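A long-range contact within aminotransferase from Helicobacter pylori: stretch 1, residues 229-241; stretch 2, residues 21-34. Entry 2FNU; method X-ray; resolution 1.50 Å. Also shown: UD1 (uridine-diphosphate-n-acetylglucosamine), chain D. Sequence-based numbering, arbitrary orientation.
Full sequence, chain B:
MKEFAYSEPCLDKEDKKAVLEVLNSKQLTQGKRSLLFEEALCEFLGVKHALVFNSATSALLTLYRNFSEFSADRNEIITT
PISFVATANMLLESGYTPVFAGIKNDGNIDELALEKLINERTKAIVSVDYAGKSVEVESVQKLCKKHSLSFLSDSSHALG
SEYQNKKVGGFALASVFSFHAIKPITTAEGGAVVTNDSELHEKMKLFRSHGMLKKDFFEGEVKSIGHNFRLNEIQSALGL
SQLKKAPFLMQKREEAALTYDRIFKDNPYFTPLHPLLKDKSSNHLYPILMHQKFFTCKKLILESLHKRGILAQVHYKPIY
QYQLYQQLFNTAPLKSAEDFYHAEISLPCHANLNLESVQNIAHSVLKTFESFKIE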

# COMPACT_ATOMS: atom_id res chain seq x y z
N PHE B 229 -0.71 -4.99 -1.56
CA PHE B 229 0.16 -4.34 -0.56
C PHE B 229 1.63 -4.66 -0.87
O PHE B 229 2.46 -4.71 0.03
CB PHE B 229 -0.18 -4.85 0.84
CG PHE B 229 -1.60 -4.57 1.29
CD1 PHE B 229 -2.30 -3.44 0.85
CD2 PHE B 229 -2.19 -5.40 2.24
CE1 PHE B 229 -3.60 -3.18 1.31
CE2 PHE B 229 -3.49 -5.15 2.69
CZ PHE B 229 -4.19 -4.04 2.25
N ARG B 230 1.95 -4.89 -2.14
CA ARG B 230 3.31 -5.31 -2.48
C ARG B 230 4.30 -4.18 -2.31
O ARG B 230 3.96 -2.98 -2.46
CB ARG B 230 3.34 -5.82 -3.92
CG ARG B 230 2.47 -7.06 -4.15
CD ARG B 230 2.69 -7.65 -5.53
NE ARG B 230 2.35 -6.70 -6.61
CZ ARG B 230 1.30 -6.80 -7.43
NH1 ARG B 230 0.43 -7.81 -7.34
NH2 ARG B 230 1.14 -5.89 -8.39
N LEU B 231 5.54 -4.55 -1.97
CA LEU B 231 6.67 -3.64 -2.02
C LEU B 231 7.33 -3.81 -3.38
O LEU B 231 7.64 -4.93 -3.79
CB LEU B 231 7.66 -3.99 -0.91
CG LEU B 231 8.74 -2.92 -0.65
CD1 LEU B 231 8.11 -1.69 0.02
CD2 LEU B 231 9.85 -3.47 0.24
N ASN B 232 7.55 -2.71 -4.10
CA ASN B 232 8.11 -2.85 -5.45
C ASN B 232 9.63 -3.04 -5.44
O ASN B 232 10.26 -3.06 -4.37
CB ASN B 232 7.68 -1.65 -6.31
CG ASN B 232 8.14 -0.33 -5.74
OD1 ASN B 232 7.33 0.52 -5.32
ND2 ASN B 232 9.44 -0.16 -5.68
N GLU B 233 10.23 -3.19 -6.63
CA GLU B 233 11.65 -3.51 -6.72
C GLU B 233 12.54 -2.33 -6.37
O GLU B 233 13.66 -2.52 -5.90
CB GLU B 233 12.01 -4.03 -8.11
CG GLU B 233 11.36 -5.35 -8.43
CD GLU B 233 12.03 -6.50 -7.71
OE1 GLU B 233 11.51 -6.92 -6.66
OE2 GLU B 233 13.10 -6.95 -8.18
N ILE B 234 12.07 -1.12 -6.64
CA ILE B 234 12.86 0.07 -6.35
C ILE B 234 13.05 0.14 -4.83
O ILE B 234 14.17 0.27 -4.34
CB ILE B 234 12.15 1.34 -6.84
CG1 ILE B 234 11.97 1.31 -8.38
CG2 ILE B 234 12.94 2.59 -6.44
CD1 ILE B 234 11.02 2.41 -8.89
N GLN B 235 11.96 -0.02 -4.08
CA GLN B 235 12.02 0.07 -2.63
C GLN B 235 12.73 -1.13 -2.04
O GLN B 235 13.40 -1.01 -1.01
CB GLN B 235 10.62 0.07 -2.05
CG GLN B 235 9.75 1.19 -2.45
CD GLN B 235 8.32 0.93 -1.99
OE1 GLN B 235 7.83 1.60 -1.10
NE2 GLN B 235 7.67 -0.09 -2.59
N SER B 236 12.57 -2.31 -2.65
CA SER B 236 13.25 -3.51 -2.15
C SER B 236 14.77 -3.39 -2.30
O SER B 236 15.54 -3.85 -1.44
CB SER B 236 12.75 -4.74 -2.90
OG SER B 236 11.39 -4.98 -2.61
N ALA B 237 15.22 -2.77 -3.39
CA ALA B 237 16.66 -2.54 -3.57
C ALA B 237 17.18 -1.60 -2.49
O ALA B 237 18.26 -1.81 -1.93
CB ALA B 237 16.90 -1.92 -4.95
N LEU B 238 16.41 -0.54 -2.22
CA LEU B 238 16.75 0.36 -1.14
C LEU B 238 16.81 -0.38 0.20
O LEU B 238 17.76 -0.21 0.98
CB LEU B 238 15.73 1.51 -1.11
CG LEU B 238 15.97 2.61 -0.10
CD1 LEU B 238 17.44 3.07 -0.11
CD2 LEU B 238 15.00 3.79 -0.38
N GLY B 239 15.81 -1.21 0.46
CA GLY B 239 15.79 -1.97 1.73
C GLY B 239 16.97 -2.90 1.92
O GLY B 239 17.56 -2.95 3.01
N LEU B 240 17.31 -3.64 0.87
CA LEU B 240 18.46 -4.56 0.89
C LEU B 240 19.74 -3.80 1.19
O LEU B 240 20.55 -4.23 2.02
CB LEU B 240 18.63 -5.25 -0.47
CG LEU B 240 18.13 -6.65 -0.75
CD1 LEU B 240 18.36 -6.91 -2.24
CD2 LEU B 240 18.86 -7.67 0.10
N SER B 241 19.91 -2.66 0.53
CA SER B 241 21.14 -1.87 0.67
C SER B 241 21.24 -1.27 2.06
O SER B 241 22.32 -1.27 2.69
CB SER B 241 21.19 -0.78 -0.42
OG SER B 241 22.41 -0.07 -0.35
C1' UD1 D . -2.30 -8.47 -13.38
C2' UD1 D . -3.22 -8.15 -14.56
C3' UD1 D . -3.04 -6.72 -15.05
C4' UD1 D . -3.09 -5.73 -13.88
C5' UD1 D . -2.13 -6.10 -12.74
C6' UD1 D . -0.68 -5.78 -13.08
C7' UD1 D . -3.72 -10.21 -15.81
C8' UD1 D . -3.36 -11.15 -16.92
N2' UD1 D . -2.96 -9.12 -15.63
O1' UD1 D . -0.99 -8.65 -13.89
O3' UD1 D . -4.11 -6.37 -15.94
O5' UD1 D . -2.31 -7.47 -12.34
O7' UD1 D . -4.69 -10.43 -15.11
N1 UD1 D . 6.22 -6.84 -16.33
C2 UD1 D . 7.31 -5.97 -16.51
N3 UD1 D . 7.77 -5.27 -15.45
C4 UD1 D . 7.23 -5.40 -14.22
C5 UD1 D . 6.16 -6.25 -13.98
C6 UD1 D . 5.64 -6.98 -15.05
O2 UD1 D . 7.84 -5.83 -17.64
O4 UD1 D . 7.71 -4.74 -13.28
C1B UD1 D . 5.73 -7.62 -17.48
C2B UD1 D . 6.62 -8.85 -17.57
O2' UD1 D . 6.95 -9.10 -18.94
C3B UD1 D . 5.77 -9.96 -17.00
C4B UD1 D . 4.36 -9.53 -17.36
O4B UD1 D . 4.39 -8.10 -17.30
O3B UD1 D . 6.07 -11.25 -17.55
C5B UD1 D . 3.37 -10.10 -16.37
O5B UD1 D . 2.09 -9.61 -16.75
PA UD1 D . 0.74 -10.22 -16.10
O1A UD1 D . -0.40 -9.34 -16.58
O2A UD1 D . 0.73 -11.71 -16.38
O3A UD1 D . 1.06 -9.93 -14.54
PB UD1 D . -0.06 -9.85 -13.38
O1B UD1 D . -0.87 -11.14 -13.37
O2B UD1 D . 0.64 -9.37 -12.11
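Stretch 2, residues 21-34: EVLNSKQLTQGKRS

What holds stretch 2 most firmly to stretch 1? The carboxylate of Glu233 lies at the start of the helix that takes in Arg33 and Ser34 and runs on beyond the stretch, and accepts two of its backbone NH groups: Arg33 N donates to Glu233 OE2 at 2.8 Å, and Ser34 N to Glu233 OE1 at 3.0 Å. In return, Leu28 O accepts from Glu233 N at 2.8 Å, so one residue of stretch 1 engages the loop through its backbone and the following helix through its side chain. With chi1 and chi2 both m, the side chain passes Gln27 O, 3.5 Å from Glu233 CG, on its way to the helix start.

How do waters and backbone shape extend this grip? Water 1 donates to Glu233 OE2 and Gln27 O and accepts from Arg33 NH1, while water 2 links Gln30 N to Leu231 O. Between the helices the chain is extended at Thr29 (phi/psi -149/168), then turns at Gln30, whose phi is positive (51/48). Gly31 follows; a CB there would fall 2.5 Å from Glu233 OE2, a clash.

Where do the CA traces come closest, and which way do they run? Asn232, at the N-cap position of its helix, lies beside Thr29, with their CA atoms 4.3 Å apart. Further along, Ser236 meets Ser34, CA to CA at 5.0 Å and Ser236 OG to Ser34 CB at 3.3 Å, so from Thr29 to Ser34 the chain advances in the same general sense as Asn232 to Ser236; the earlier Val22 lies by Ile234, CA to CA at 5.8 Å. Before the helix, Gln30 CG lies over one face of the Arg230 guanidinium, 3.4 Å from Arg230 NE.

What packs around this polar centre? Val22 and Leu23, on the helix that opens stretch 2, supply an apolar patch. Val22 CG2 reaches Ala237 CB at 3.5 Å, and Val22 CG1 lies 3.8 Å from Ile234 CG1. Leu23 CD2 touches Ile234 CD1 at 3.6 Å. Farther along the stretch 1 helix, Leu240 CD1 approaches Arg33 O at 4.1 Å.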

# COMPACT_ATOMS: atom_id res chain seq x y z
N GLU B 21 20.08 1.07 -10.46
CA GLU B 21 20.14 -0.22 -11.15
C GLU B 21 18.74 -0.75 -11.46
O GLU B 21 18.51 -1.29 -12.54
CB GLU B 21 20.92 -1.27 -10.34
CG GLU B 21 22.41 -1.01 -10.25
CD GLU B 21 23.12 -1.92 -9.26
OE1 GLU B 21 24.38 -1.91 -9.24
OE2 GLU B 21 22.44 -2.65 -8.49
N VAL B 22 17.81 -0.62 -10.50
CA VAL B 22 16.46 -1.10 -10.73
C VAL B 22 15.79 -0.32 -11.86
O VAL B 22 15.11 -0.90 -12.69
CB VAL B 22 15.58 -0.99 -9.47
CG1 VAL B 22 14.14 -1.43 -9.79
CG2 VAL B 22 16.16 -1.84 -8.38
N LEU B 23 16.00 0.99 -11.89
CA LEU B 23 15.35 1.82 -12.89
C LEU B 23 15.82 1.44 -14.31
O LEU B 23 15.14 1.73 -15.30
CB LEU B 23 15.65 3.30 -12.62
CG LEU B 23 15.13 3.85 -11.28
CD1 LEU B 23 15.47 5.34 -11.18
CD2 LEU B 23 13.63 3.63 -11.07
N ASN B 24 16.99 0.81 -14.39
CA ASN B 24 17.50 0.36 -15.69
C ASN B 24 16.94 -0.99 -16.14
O ASN B 24 17.18 -1.41 -17.28
CB ASN B 24 19.03 0.28 -15.64
CG ASN B 24 19.70 1.64 -15.58
OD1 ASN B 24 19.10 2.66 -15.94
ND2 ASN B 24 20.95 1.67 -15.11
N SER B 25 16.21 -1.65 -15.24
CA SER B 25 15.61 -2.97 -15.46
C SER B 25 14.18 -2.83 -15.97
O SER B 25 13.53 -1.81 -15.73
CB SER B 25 15.57 -3.74 -14.12
OG SER B 25 14.83 -4.95 -14.21
N LYS B 26 13.68 -3.86 -16.64
CA LYS B 26 12.28 -3.92 -17.05
C LYS B 26 11.37 -4.45 -15.93
O LYS B 26 10.15 -4.49 -16.09
CB LYS B 26 12.12 -4.83 -18.27
CG LYS B 26 12.97 -4.43 -19.47
CD LYS B 26 12.61 -3.05 -19.97
CE LYS B 26 13.37 -2.70 -21.24
NZ LYS B 26 13.42 -1.22 -21.45
N GLN B 27 11.96 -4.85 -14.80
CA GLN B 27 11.17 -5.44 -13.72
C GLN B 27 11.17 -4.50 -12.53
O GLN B 27 12.08 -4.50 -11.70
CB GLN B 27 11.72 -6.83 -13.35
CG GLN B 27 10.73 -7.72 -12.60
CD GLN B 27 9.48 -8.07 -13.42
OE1 GLN B 27 9.47 -8.01 -14.66
NE2 GLN B 27 8.41 -8.45 -12.73
N LEU B 28 10.13 -3.67 -12.45
CA LEU B 28 10.04 -2.65 -11.40
C LEU B 28 9.23 -3.12 -10.21
O LEU B 28 9.24 -2.47 -9.17
CB LEU B 28 9.37 -1.37 -11.93
CG LEU B 28 10.14 -0.61 -13.01
CD1 LEU B 28 9.40 0.63 -13.41
CD2 LEU B 28 11.55 -0.23 -12.56
N THR B 29 8.50 -4.21 -10.38
CA THR B 29 7.76 -4.83 -9.27
C THR B 29 7.65 -6.34 -9.46
O THR B 29 7.98 -6.87 -10.54
CB THR B 29 6.41 -4.12 -9.03
OG1 THR B 29 5.90 -4.53 -7.75
CG2 THR B 29 5.39 -4.43 -10.14
N GLN B 30 7.23 -7.04 -8.42
CA GLN B 30 7.03 -8.49 -8.51
C GLN B 30 8.28 -9.18 -9.09
O GLN B 30 8.18 -9.99 -10.02
CB GLN B 30 5.81 -8.78 -9.39
CG GLN B 30 4.50 -8.20 -8.84
CD GLN B 30 3.43 -8.18 -9.91
OE1 GLN B 30 3.47 -7.35 -10.84
NE2 GLN B 30 2.48 -9.10 -9.80
N GLY B 31 9.43 -8.82 -8.53
CA GLY B 31 10.71 -9.27 -9.06
C GLY B 31 11.60 -9.93 -8.02
O GLY B 31 11.15 -10.34 -6.95
N LYS B 32 12.88 -10.02 -8.37
CA LYS B 32 13.83 -10.77 -7.56
C LYS B 32 14.27 -10.02 -6.31
O LYS B 32 14.62 -10.64 -5.30
CB LYS B 32 15.06 -11.10 -8.42
N ARG B 33 14.27 -8.69 -6.37
CA ARG B 33 14.81 -7.91 -5.26
C ARG B 33 13.96 -7.98 -4.00
O ARG B 33 14.51 -8.01 -2.88
CB ARG B 33 15.07 -6.47 -5.69
CG ARG B 33 16.21 -6.41 -6.71
CD ARG B 33 16.26 -5.09 -7.42
NE ARG B 33 17.58 -4.81 -8.01
CZ ARG B 33 17.87 -4.90 -9.30
NH1 ARG B 33 16.95 -5.28 -10.19
NH2 ARG B 33 19.10 -4.60 -9.72
N SER B 34 12.64 -8.04 -4.15
CA SER B 34 11.78 -8.19 -2.95
C SER B 34 12.06 -9.54 -2.29
O SER B 34 12.16 -9.63 -1.06
CB SER B 34 10.29 -8.03 -3.28
OG SER B 34 9.87 -9.09 -4.12
O HOH W 1 14.12 -5.87 -10.43
O HOH W 2 6.65 -7.06 -5.47